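Local coordinates for cytochrome C-type biogenesis protein ccmF (Thermus thermophilus, PDB 6ZMQ), which is a membrane-bound cytochrome c heme lyase that binds heme b and probably takes part in attaching heme to apocytochrome c during cytochrome c maturation, at residues A[70-73]-A[74-78]; A[140-143]-A[144-148]; A[374-377]-A[378-382]; A[448-451]-A[452-456]; A[477-480]-A[481-484]. All coordinates share one frame; numbering follows the deposited sequence.

Interaction 1 of 5, residues A[70-73]-A[74-78]; sequences AAFL and ALEWA
The phenyl ring of Phe72 and the carboxylate of Glu76, one helical turn further on, are turned nearly parallel, their planes 17° apart, but they meet obliquely. The touching is done by the methylene carbon of the acid: CG of Glu76 lies 3.8 Å from CE2 of Phe72. The carboxylate follows at the same corner, with OE1 of Glu76 4.0 Å from CZ of Phe72. Two torsions create this meeting. The ring of Phe72 swings forward along the helix because its CG stands opposite the backbone N (chi1 -174°), whereas Glu76 turns its CG back beside its own N (chi1 -70°), and a bend at chi2 sets the carboxylate just beyond the outer end of the ring. The contact is therefore an i to i+4 pairing of an aromatic ring with the aliphatic part of an acid.

Beneath it run the ordinary alpha-helical bonds, Glu76 N to Phe72 O (2.9 Å) and Trp77 N to Leu73 O (2.8 Å) among them. The indole of Trp77 leads away from this turn, and only its CB rests close to the carbonyl of Leu73.

The turn belongs to helix 61-81, a predicted transmembrane helix. Phe72 and Glu76 both touch Pro106, and Phe72 also reaches Leu116 and Leu119 of helix 110-129, while Ala71 and Trp77 pack on helix 20-47.

Interaction 2 of 5, residues A[140-143]-A[144-148]; sequences LVLA and VLFGI. With PTY (phosphatidylethanolamine), chain E.
Phe146 lays its ring beside the start of the Leu142 side chain, one turn earlier in the same helix, with CD2 of Phe146 4.1 Å from CB of Leu142. The ring also lies close to the carbonyl of Leu142, which accepts the backbone bond from Phe146 N (2.8 Å). Folding of CG back beside the backbone N (chi1 -84°) is what leans the ring back toward Leu142.

Val144 and Leu145 lean on carbonyls in a similar way. Val144 CG1 takes the position between its own N and carbonyl carbon (chi1 51°) and comes near the oxygens of Leu140 and Val141, and CB and CG of Leu145 rest against the latter.

Another side of the helix meets an acyl chain of a bound phosphatidylethanolamine. Gly147 O is 3.3 Å from C21 of the lipid, and CD2 of Leu140 is 3.8 Å from C29, the last carbon of the chain. At Gly147 the absence of a side chain lets the lipid run close to the backbone.

Helix 135-157 is enclosed by its neighbours: Val141 and Val144 touch helix 185-213, Ala143 and Phe146 touch helix 20-47, and Leu145 and Ile148 face helix 110-129.

Interaction 3 of 5, residues A[374-377]-A[378-382]; sequences AGWA and LVVVL
Leu378 and Ala377 have the most surface buried in this local contact, one turn-to-turn step of the predicted transmembrane alpha-helix 362-384. Leu378 sends CB against the carbonyl of Ala374, at 3.2 Å from its O, the oxygen that also receives the backbone N-H of Leu378. Beyond CB the leucine continues onto the protein surface, where it may face lipid. Ala377 is covered mainly through its main chain, whose carbonyl takes the N-H of Val381 (3.0 Å); CB and CG2 of Val381 lie near this oxygen.

Trp376 adds the main meeting of side chains. It runs side by side with Val380, both pointing the same way. The five-membered part of the indole makes the touch. Phe265 packs edge-to-face with this indole, NE1 makes a weak hydrogen bond to Ser409 OG, and a bound dodecyl maltoside also touches the residue. Through Trp376, Ala377 and Val380 the turn leans on helix 266-284, which carries the heme ligand His276; Trp376 and Val379 meet helix 402-422.

CG1 of Val380 stands opposite the backbone N (chi1 170°), which leaves CG2 opposite the carbonyl carbon and turned back along the helix, ending 3.9 Å from CD1 of Trp376 and 3.3 Å from Trp376 O.

Interaction 4 of 5, residues A[448-451]-A[452-456]; sequences LGTL and FGLLR. With LMT (dodecyl-beta-D-maltoside), chain C.
Thr450 and Leu454 lie side by side and point the same way, the i to i+4 relation of an alpha-helix, here in the last turn of helix 439-454. The methyl of Thr450 makes the touch, CG2 standing 3.8 Å from CD1 of Leu454. It can do so because CG2 is opposite the backbone N of Thr450, which places the hydroxyl beside that N (chi1 -54°); OG1 then bonds to the carbonyl of Leu446 in the preceding turn. The threonine thus splits its two branches, the polar one turned back into its own helix and the apolar one given to the leucine.

Leu451 reaches the same CD1 of Leu454 from another direction. Its side chain crosses that of Leu454 at a slant, bringing CD2 of Leu451 to 4.1 Å from this methyl. Leu448 is more distant, its CD1 passing only the CB of Phe452, whose ring leads away from the contact on the surface.

The backbone bonding changes at this helix end. Thr450 O receives two weak bonds, from Gly453 N and from Leu454 N, whereas Leu455 N still makes a straighter bond to Leu451 O (2.9 Å, 157° at the hydrogen), although Leu455 is the first residue to depart from helical angles. Thr450 and Leu454 also pack on Leu460 of helix 460-484, joining the two successive helices.

A dodecyl maltoside molecule lies along the end of the helix: C4 of its alkyl chain is 3.7 Å from CD2 of Leu455, and C2 is 3.4 Å from O of Leu454.

Interaction 5 of 5, residues A[477-480]-A[481-484]; sequences YLLA and REGV
Tyr477 and Arg481 both set CG opposite the backbone N (chi1 177° and -171°), and this sends the phenol forward along the helix to meet the arginine one turn later. Arg481 then bends at chi2 and again at chi3, leaning its guanidinium back toward Tyr477 and Leu478. The start of the arginine chain lies over one face of the phenol, CB standing 4.1 Å above the ring plane and displaced toward its rim. CG of Arg481 is 4.0 Å from OH of Tyr477. Further out the guanidinium is tilted 54° from the ring and has CE2 of Tyr477 at its edge, near its own plane, so the two flat groups are not stacked. NH2 of Arg481 ends 3.4 Å from CD2 of Leu478, and the leucine and arginine chains run alongside each other in the same direction.

These residues form the C-terminal part of helix 460-484, whose transmembrane portion is predicted to finish at about Ala480. Arg481 N and Glu482 N make regular helical bonds to Tyr477 O (2.8 Å) and Leu478 O (3.0 Å). Gly483 N makes two weak ones, to Leu479 O and Ala480 O, and Ala480 O also accepts the N-H of Val484.

Leu478 reaches across to Val441 and Leu442 of helix 439-454, and Leu479 packs on Pro424 and Leu425, its side chain about 5 Å from the bound heme. Glu482 takes the rarer first torsion (chi1 82°), with CG between its own N and carbonyl carbon, which lays CG 3.3 Å from O of Leu478.

From the N terminus the five contacts follow one another in series, none nested in or crossing another, and each joins consecutive turns of one helix, interaction 4 running just past its end, so none closes a loop. Interactions 1 and 2, on helices 61-81 and 135-157, have centres 25 Å apart, and both helices pack against helices 20-47 and 110-129. Interaction 3, on helix 362-384, lies nearest the centre of the chain in space. Interactions 4 and 5 occupy the successive helices 439-454 and 460-484, which touch each other near both sites, although the nearest atoms of the two contacts are about 12 Å apart. Interactions 1 and 4, 60 Å apart between centres, lie on opposite sides of the chain's centre.

Interaction 1 of 5, residues A[70-73]-A[74-78]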
# COMPACT_ATOMS: atom_id res chain seq x y z
N ALA A 70 -1.49 26.42 0.12
CA ALA A 70 -2.36 27.43 0.72
C ALA A 70 -3.73 26.84 1.08
O ALA A 70 -4.29 27.15 2.13
CB ALA A 70 -2.51 28.62 -0.23
N ALA A 71 -4.26 25.97 0.22
CA ALA A 71 -5.56 25.35 0.51
C ALA A 71 -5.48 24.34 1.65
O ALA A 71 -6.38 24.28 2.51
CB ALA A 71 -6.10 24.70 -0.76
N PHE A 72 -4.42 23.52 1.68
CA PHE A 72 -4.23 22.57 2.78
C PHE A 72 -4.00 23.27 4.11
O PHE A 72 -4.53 22.85 5.15
CB PHE A 72 -3.07 21.63 2.49
CG PHE A 72 -2.88 20.53 3.50
CD1 PHE A 72 -3.65 19.37 3.43
CD2 PHE A 72 -1.92 20.63 4.50
CE1 PHE A 72 -3.47 18.35 4.35
CE2 PHE A 72 -1.74 19.62 5.43
CZ PHE A 72 -2.51 18.47 5.35
N LEU A 73 -3.17 24.31 4.11
CA LEU A 73 -2.92 25.04 5.34
C LEU A 73 -4.13 25.88 5.74
O LEU A 73 -4.29 26.17 6.93
CB LEU A 73 -1.67 25.91 5.19
CG LEU A 73 -0.29 25.21 5.26
CD1 LEU A 73 0.77 26.19 5.74
CD2 LEU A 73 -0.30 23.95 6.14
N ALA A 74 -5.01 26.23 4.79
CA ALA A 74 -6.31 26.80 5.14
C ALA A 74 -7.19 25.79 5.86
O ALA A 74 -7.89 26.15 6.82
CB ALA A 74 -7.01 27.31 3.89
N LEU A 75 -7.17 24.53 5.42
CA LEU A 75 -7.95 23.51 6.12
C LEU A 75 -7.38 23.21 7.51
O LEU A 75 -8.14 23.02 8.47
CB LEU A 75 -8.03 22.23 5.29
CG LEU A 75 -9.24 21.31 5.53
CD1 LEU A 75 -10.54 22.11 5.72
CD2 LEU A 75 -9.37 20.34 4.38
N GLU A 76 -6.05 23.20 7.65
CA GLU A 76 -5.41 23.00 8.96
C GLU A 76 -5.65 24.19 9.88
O GLU A 76 -5.83 24.02 11.09
CB GLU A 76 -3.91 22.76 8.81
CG GLU A 76 -3.54 21.43 8.19
CD GLU A 76 -2.69 20.58 9.12
OE1 GLU A 76 -2.93 19.36 9.18
OE2 GLU A 76 -1.79 21.13 9.79
N TRP A 77 -5.55 25.41 9.33
CA TRP A 77 -5.93 26.66 9.97
C TRP A 77 -7.34 26.59 10.54
O TRP A 77 -7.56 26.90 11.71
CB TRP A 77 -5.79 27.78 8.92
CG TRP A 77 -5.94 29.24 9.31
CD1 TRP A 77 -6.78 29.79 10.24
CD2 TRP A 77 -5.24 30.34 8.72
NE1 TRP A 77 -6.64 31.16 10.26
CE2 TRP A 77 -5.69 31.52 9.34
CE3 TRP A 77 -4.26 30.43 7.72
CZ2 TRP A 77 -5.20 32.78 9.01
CZ3 TRP A 77 -3.77 31.68 7.39
CH2 TRP A 77 -4.24 32.84 8.03
N ALA A 78 -8.31 26.18 9.71
CA ALA A 78 -9.71 26.10 10.14
C ALA A 78 -9.92 25.02 11.19
O ALA A 78 -10.71 25.19 12.12
CB ALA A 78 -10.61 25.84 8.93

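Interaction 2 of 5, residues A[140-143]-A[144-148]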
# COMPACT_ATOMS: atom_id res chain seq x y z
N LEU A 140 5.91 16.93 -22.54
CA LEU A 140 4.82 15.96 -22.40
C LEU A 140 4.67 15.40 -20.99
O LEU A 140 3.52 15.11 -20.60
CB LEU A 140 4.95 14.83 -23.42
CG LEU A 140 3.96 15.00 -24.59
CD1 LEU A 140 3.79 13.72 -25.32
CD2 LEU A 140 2.57 15.52 -24.18
N VAL A 141 5.75 15.24 -20.20
CA VAL A 141 5.57 14.83 -18.80
C VAL A 141 4.86 15.92 -18.02
O VAL A 141 3.99 15.63 -17.18
CB VAL A 141 6.89 14.40 -18.09
CG1 VAL A 141 7.45 13.13 -18.64
CG2 VAL A 141 7.95 15.50 -17.97
N LEU A 142 5.14 17.20 -18.34
CA LEU A 142 4.40 18.28 -17.70
C LEU A 142 2.94 18.30 -18.12
O LEU A 142 2.08 18.54 -17.27
CB LEU A 142 5.08 19.63 -17.95
CG LEU A 142 6.46 19.83 -17.31
CD1 LEU A 142 6.82 21.28 -17.25
CD2 LEU A 142 6.50 19.25 -15.90
N ALA A 143 2.65 17.97 -19.39
CA ALA A 143 1.27 17.93 -19.87
C ALA A 143 0.42 16.90 -19.12
O ALA A 143 -0.66 17.23 -18.61
CB ALA A 143 1.24 17.64 -21.37
N VAL A 144 0.93 15.67 -18.96
CA VAL A 144 0.12 14.65 -18.29
C VAL A 144 0.08 14.87 -16.76
O VAL A 144 -0.97 14.67 -16.13
CB VAL A 144 0.61 13.24 -18.68
CG1 VAL A 144 2.06 13.13 -18.48
CG2 VAL A 144 -0.13 12.11 -17.94
N LEU A 145 1.17 15.36 -16.15
CA LEU A 145 1.15 15.60 -14.70
C LEU A 145 0.28 16.81 -14.33
O LEU A 145 -0.47 16.75 -13.34
CB LEU A 145 2.58 15.75 -14.17
CG LEU A 145 3.50 14.53 -14.13
CD1 LEU A 145 4.78 14.88 -13.39
CD2 LEU A 145 2.79 13.38 -13.42
N PHE A 146 0.31 17.87 -15.15
CA PHE A 146 -0.61 18.98 -14.97
C PHE A 146 -2.05 18.57 -15.26
O PHE A 146 -2.98 19.14 -14.69
CB PHE A 146 -0.23 20.16 -15.87
CG PHE A 146 0.82 21.07 -15.29
CD1 PHE A 146 0.60 21.73 -14.10
CD2 PHE A 146 1.99 21.37 -15.99
CE1 PHE A 146 1.55 22.59 -13.57
CE2 PHE A 146 2.94 22.23 -15.48
CZ PHE A 146 2.72 22.85 -14.26
N GLY A 147 -2.25 17.57 -16.13
CA GLY A 147 -3.59 17.01 -16.33
C GLY A 147 -4.14 16.31 -15.10
O GLY A 147 -5.33 16.43 -14.79
N ILE A 148 -3.28 15.54 -14.41
CA ILE A 148 -3.69 14.85 -13.18
C ILE A 148 -4.05 15.87 -12.10
O ILE A 148 -5.06 15.73 -11.39
CB ILE A 148 -2.59 13.89 -12.70
CG1 ILE A 148 -2.38 12.74 -13.69
CG2 ILE A 148 -2.93 13.27 -11.35
CD1 ILE A 148 -1.12 11.94 -13.41
C1 PTY E . -22.29 14.73 -13.16
C2 PTY E . -28.84 12.23 -11.72
C3 PTY E . -27.50 11.51 -11.66
O4 PTY E . -21.73 15.39 -12.06
C5 PTY E . -22.64 12.37 -12.30
C6 PTY E . -21.84 13.26 -13.26
O7 PTY E . -20.44 13.13 -13.08
C8 PTY E . -19.66 13.05 -14.26
O10 PTY E . -20.18 13.19 -15.31
C11 PTY E . -18.14 12.78 -14.21
C12 PTY E . -17.46 12.93 -15.59
C13 PTY E . -16.14 12.13 -15.71
C14 PTY E . -15.01 12.91 -16.40
C15 PTY E . -13.63 12.51 -15.86
C16 PTY E . -12.50 12.64 -16.90
C17 PTY E . -11.41 13.61 -16.41
C18 PTY E . -10.02 13.29 -16.97
C19 PTY E . -9.03 14.41 -16.62
C20 PTY E . -7.75 14.29 -17.45
C21 PTY E . -7.04 15.65 -17.56
C22 PTY E . -6.47 15.86 -18.97
C23 PTY E . -5.12 15.16 -19.13
C24 PTY E . -4.49 15.50 -20.49
C25 PTY E . -3.05 15.00 -20.59
C26 PTY E . -2.92 13.99 -21.73
C27 PTY E . -1.58 14.14 -22.45
C28 PTY E . -1.29 12.84 -23.20
C29 PTY E . -0.33 13.09 -24.36
C30 PTY E . -21.64 16.77 -12.26
C31 PTY E . -20.48 17.34 -13.08
O30 PTY E . -22.47 17.50 -11.82
C32 PTY E . -19.16 16.80 -12.53
C33 PTY E . -17.99 17.12 -13.46
C34 PTY E . -16.67 16.78 -12.76
C35 PTY E . -15.49 17.02 -13.70
C36 PTY E . -14.22 17.35 -12.91
C37 PTY E . -13.31 18.24 -13.76
C38 PTY E . -11.97 17.53 -14.00
C39 PTY E . -11.12 18.30 -15.01
C40 PTY E . -11.13 17.57 -16.35
C41 PTY E . -10.04 18.10 -17.28
C42 PTY E . -10.61 19.22 -18.16
C43 PTY E . -9.76 19.36 -19.42
C44 PTY E . -8.88 20.60 -19.27
P1 PTY E . -25.29 12.62 -12.54
O11 PTY E . -26.47 12.43 -11.40
O12 PTY E . -25.21 11.37 -13.38
O13 PTY E . -25.70 13.77 -13.43
O14 PTY E . -23.83 12.97 -11.84
N1 PTY E . -29.46 12.00 -13.02

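Interaction 3 of 5, residues A[374-377]-A[378-382]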
# COMPACT_ATOMS: atom_id res chain seq x y z
N ALA A 374 1.09 -10.51 -12.59
CA ALA A 374 0.00 -9.99 -13.42
C ALA A 374 -1.16 -10.97 -13.51
O ALA A 374 -2.32 -10.56 -13.53
CB ALA A 374 0.53 -9.66 -14.81
N GLY A 375 -0.86 -12.28 -13.56
CA GLY A 375 -1.90 -13.28 -13.55
C GLY A 375 -2.65 -13.34 -12.23
O GLY A 375 -3.85 -13.59 -12.21
N TRP A 376 -1.94 -13.12 -11.12
CA TRP A 376 -2.57 -13.05 -9.81
C TRP A 376 -3.53 -11.87 -9.72
O TRP A 376 -4.68 -12.02 -9.26
CB TRP A 376 -1.48 -12.98 -8.74
CG TRP A 376 -1.89 -13.29 -7.31
CD1 TRP A 376 -3.15 -13.45 -6.82
CD2 TRP A 376 -1.01 -13.48 -6.18
NE1 TRP A 376 -3.11 -13.71 -5.48
CE2 TRP A 376 -1.80 -13.74 -5.07
CE3 TRP A 376 0.38 -13.46 -6.02
CZ2 TRP A 376 -1.25 -13.97 -3.82
CZ3 TRP A 376 0.91 -13.68 -4.77
CH2 TRP A 376 0.11 -13.94 -3.71
N ALA A 377 -3.08 -10.68 -10.14
CA ALA A 377 -3.94 -9.49 -10.17
C ALA A 377 -5.11 -9.66 -11.14
O ALA A 377 -6.23 -9.20 -10.87
CB ALA A 377 -3.11 -8.26 -10.52
N LEU A 378 -4.86 -10.34 -12.27
CA LEU A 378 -5.90 -10.69 -13.23
C LEU A 378 -6.95 -11.61 -12.63
O LEU A 378 -8.15 -11.42 -12.86
CB LEU A 378 -5.26 -11.35 -14.46
CG LEU A 378 -6.12 -11.78 -15.65
CD1 LEU A 378 -7.06 -10.65 -16.08
CD2 LEU A 378 -5.28 -12.30 -16.83
N VAL A 379 -6.53 -12.61 -11.84
CA VAL A 379 -7.48 -13.53 -11.23
C VAL A 379 -8.26 -12.85 -10.10
O VAL A 379 -9.46 -13.10 -9.94
CB VAL A 379 -6.75 -14.82 -10.77
CG1 VAL A 379 -7.64 -15.73 -9.97
CG2 VAL A 379 -6.35 -15.64 -11.98
N VAL A 380 -7.63 -11.93 -9.36
CA VAL A 380 -8.35 -11.22 -8.29
C VAL A 380 -9.39 -10.26 -8.88
O VAL A 380 -10.53 -10.19 -8.40
CB VAL A 380 -7.34 -10.51 -7.36
CG1 VAL A 380 -8.01 -9.56 -6.40
CG2 VAL A 380 -6.54 -11.54 -6.56
N VAL A 381 -9.05 -9.57 -9.98
CA VAL A 381 -10.01 -8.71 -10.67
C VAL A 381 -11.12 -9.53 -11.33
O VAL A 381 -12.31 -9.22 -11.21
CB VAL A 381 -9.28 -7.80 -11.68
CG1 VAL A 381 -10.20 -7.29 -12.79
CG2 VAL A 381 -8.61 -6.62 -10.97
N LEU A 382 -10.74 -10.65 -11.99
CA LEU A 382 -11.70 -11.52 -12.66
C LEU A 382 -12.59 -12.26 -11.67
O LEU A 382 -13.67 -12.72 -12.05
CB LEU A 382 -10.95 -12.50 -13.57
CG LEU A 382 -11.59 -13.42 -14.63
CD1 LEU A 382 -10.63 -13.58 -15.79
CD2 LEU A 382 -11.91 -14.80 -14.06

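Interaction 4 of 5, residues A[448-451]-A[452-456]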
# COMPACT_ATOMS: atom_id res chain seq x y z
N LEU A 448 14.35 -31.43 1.68
CA LEU A 448 14.61 -31.56 3.11
C LEU A 448 13.45 -31.03 3.91
O LEU A 448 12.83 -31.80 4.67
CB LEU A 448 15.89 -30.82 3.52
CG LEU A 448 16.01 -30.49 5.03
CD1 LEU A 448 16.21 -31.70 5.97
CD2 LEU A 448 17.02 -29.38 5.33
N GLY A 449 12.99 -29.82 3.52
CA GLY A 449 11.98 -29.11 4.29
C GLY A 449 10.67 -29.86 4.29
O GLY A 449 10.08 -30.05 5.36
N THR A 450 10.34 -30.48 3.14
CA THR A 450 9.07 -31.17 3.01
C THR A 450 9.04 -32.40 3.90
O THR A 450 8.14 -32.53 4.75
CB THR A 450 8.80 -31.53 1.55
OG1 THR A 450 8.91 -30.35 0.75
CG2 THR A 450 7.40 -32.11 1.38
N LEU A 451 10.12 -33.19 3.87
CA LEU A 451 10.15 -34.39 4.71
C LEU A 451 10.35 -34.01 6.17
O LEU A 451 9.77 -34.64 7.06
CB LEU A 451 11.22 -35.37 4.22
CG LEU A 451 11.14 -35.82 2.76
CD1 LEU A 451 12.16 -36.93 2.46
CD2 LEU A 451 9.73 -36.29 2.39
N PHE A 452 11.05 -32.88 6.41
CA PHE A 452 11.26 -32.42 7.78
C PHE A 452 9.96 -31.88 8.35
O PHE A 452 9.76 -31.88 9.57
CB PHE A 452 12.36 -31.37 7.82
CG PHE A 452 12.72 -30.90 9.19
CD1 PHE A 452 12.92 -31.80 10.22
CD2 PHE A 452 12.91 -29.54 9.43
CE1 PHE A 452 13.26 -31.36 11.48
CE2 PHE A 452 13.26 -29.09 10.69
CZ PHE A 452 13.43 -30.01 11.71
N GLY A 453 9.06 -31.43 7.47
CA GLY A 453 7.73 -31.12 7.94
C GLY A 453 6.80 -32.30 7.92
O GLY A 453 5.86 -32.35 8.72
N LEU A 454 7.04 -33.28 7.04
CA LEU A 454 6.07 -34.36 6.90
C LEU A 454 6.26 -35.39 8.00
O LEU A 454 5.30 -36.08 8.39
CB LEU A 454 6.18 -35.04 5.54
CG LEU A 454 5.38 -34.46 4.36
CD1 LEU A 454 5.82 -35.10 3.05
CD2 LEU A 454 3.87 -34.62 4.57
N LEU A 455 7.47 -35.49 8.53
CA LEU A 455 7.79 -36.32 9.68
C LEU A 455 7.43 -35.67 11.01
O LEU A 455 7.83 -36.17 12.07
CB LEU A 455 9.28 -36.68 9.65
CG LEU A 455 9.76 -37.66 8.58
CD1 LEU A 455 11.00 -38.35 9.09
CD2 LEU A 455 8.71 -38.71 8.20
N ARG A 456 6.73 -34.54 10.98
CA ARG A 456 5.95 -34.05 12.10
C ARG A 456 4.50 -33.97 11.66
O ARG A 456 4.11 -34.56 10.65
CB ARG A 456 6.47 -32.70 12.60
CG ARG A 456 7.77 -32.88 13.32
CD ARG A 456 7.51 -32.87 14.81
NE ARG A 456 8.72 -32.69 15.59
CZ ARG A 456 9.08 -33.51 16.56
NH1 ARG A 456 8.32 -34.56 16.86
NH2 ARG A 456 10.20 -33.30 17.24
C1B LMT C . -1.71 -36.13 10.54
C2B LMT C . -0.91 -35.81 9.24
C3B LMT C . -1.53 -34.68 8.39
C4B LMT C . -3.06 -34.80 8.35
C5B LMT C . -3.50 -34.54 9.80
C6B LMT C . -5.00 -34.73 9.90
O1B LMT C . -0.78 -36.10 11.58
O2B LMT C . 0.35 -35.44 9.64
O3B LMT C . -0.98 -34.61 7.14
O4' LMT C . -3.62 -33.85 7.52
O5B LMT C . -2.79 -35.26 10.83
O6B LMT C . -5.63 -33.83 9.08
C1' LMT C . 1.38 -38.55 10.81
C2' LMT C . 0.27 -39.50 11.32
C3' LMT C . -0.92 -38.62 11.87
C4' LMT C . -0.53 -37.21 12.46
C5' LMT C . 1.01 -37.15 12.82
C6' LMT C . 1.36 -37.48 14.26
O1' LMT C . 2.41 -39.23 10.21
O2' LMT C . -0.17 -40.30 10.30
O3' LMT C . -1.63 -39.32 12.80
O5' LMT C . 1.92 -37.84 11.94
O6' LMT C . 0.19 -37.51 14.98
C1 LMT C . 3.05 -38.48 9.19
C2 LMT C . 4.28 -39.25 8.80
C3 LMT C . 4.29 -39.89 7.45
C4 LMT C . 5.37 -39.25 6.59
C5 LMT C . 6.10 -40.30 5.82
C6 LMT C . 7.06 -39.73 4.82
C7 LMT C . 6.36 -39.48 3.52
C8 LMT C . 7.22 -39.93 2.40
C9 LMT C . 6.55 -39.93 1.06
C10 LMT C . 7.07 -41.11 0.30
C11 LMT C . 6.05 -42.20 0.22
C12 LMT C . 6.60 -43.41 -0.46

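Interaction 5 of 5, residues A[477-480]-A[481-484]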
# COMPACT_ATOMS: atom_id res chain seq x y z
N TYR A 477 21.67 -17.72 0.46
CA TYR A 477 23.06 -18.07 0.76
C TYR A 477 23.88 -18.34 -0.50
O TYR A 477 25.05 -17.95 -0.56
CB TYR A 477 23.15 -19.28 1.69
CG TYR A 477 24.61 -19.67 1.93
CD1 TYR A 477 25.50 -18.76 2.50
CD2 TYR A 477 25.11 -20.89 1.49
CE1 TYR A 477 26.84 -19.08 2.67
CE2 TYR A 477 26.45 -21.23 1.65
CZ TYR A 477 27.31 -20.32 2.25
OH TYR A 477 28.63 -20.64 2.42
N LEU A 478 23.31 -19.01 -1.51
CA LEU A 478 24.07 -19.31 -2.73
C LEU A 478 24.39 -18.04 -3.51
O LEU A 478 25.50 -17.90 -4.05
CB LEU A 478 23.30 -20.29 -3.62
CG LEU A 478 23.26 -21.75 -3.15
CD1 LEU A 478 22.61 -22.64 -4.20
CD2 LEU A 478 24.63 -22.25 -2.76
N LEU A 479 23.45 -17.09 -3.52
CA LEU A 479 23.68 -15.79 -4.12
C LEU A 479 24.76 -15.01 -3.38
O LEU A 479 25.65 -14.44 -4.02
CB LEU A 479 22.35 -15.03 -4.13
CG LEU A 479 21.52 -15.31 -5.37
CD1 LEU A 479 20.12 -14.86 -5.13
CD2 LEU A 479 22.12 -14.60 -6.58
N ALA A 480 24.72 -15.02 -2.04
CA ALA A 480 25.72 -14.30 -1.26
C ALA A 480 27.10 -14.94 -1.38
O ALA A 480 28.11 -14.23 -1.45
CB ALA A 480 25.30 -14.24 0.21
N ARG A 481 27.17 -16.28 -1.41
CA ARG A 481 28.45 -16.98 -1.54
C ARG A 481 29.07 -16.74 -2.91
O ARG A 481 30.27 -16.45 -3.02
CB ARG A 481 28.29 -18.48 -1.28
CG ARG A 481 29.65 -19.18 -1.19
CD ARG A 481 29.83 -20.49 -1.97
NE ARG A 481 28.82 -21.50 -1.69
CZ ARG A 481 28.66 -22.59 -2.43
NH1 ARG A 481 29.46 -22.80 -3.47
NH2 ARG A 481 27.74 -23.49 -2.12
N GLU A 482 28.26 -16.85 -3.98
CA GLU A 482 28.79 -16.57 -5.31
C GLU A 482 28.98 -15.07 -5.56
O GLU A 482 29.61 -14.71 -6.56
CB GLU A 482 27.90 -17.20 -6.38
CG GLU A 482 26.66 -16.42 -6.77
CD GLU A 482 26.23 -16.73 -8.19
OE1 GLU A 482 26.45 -17.87 -8.64
OE2 GLU A 482 25.68 -15.82 -8.85
N GLY A 483 28.46 -14.20 -4.70
CA GLY A 483 28.77 -12.79 -4.77
C GLY A 483 30.05 -12.36 -4.07
O GLY A 483 30.85 -11.61 -4.65
N VAL A 484 30.26 -12.82 -2.83
CA VAL A 484 31.40 -12.33 -2.05
C VAL A 484 32.70 -13.05 -2.41
O VAL A 484 33.77 -12.65 -1.94
CB VAL A 484 31.06 -12.47 -0.54
CG1 VAL A 484 31.12 -13.93 -0.09
CG2 VAL A 484 31.84 -11.49 0.37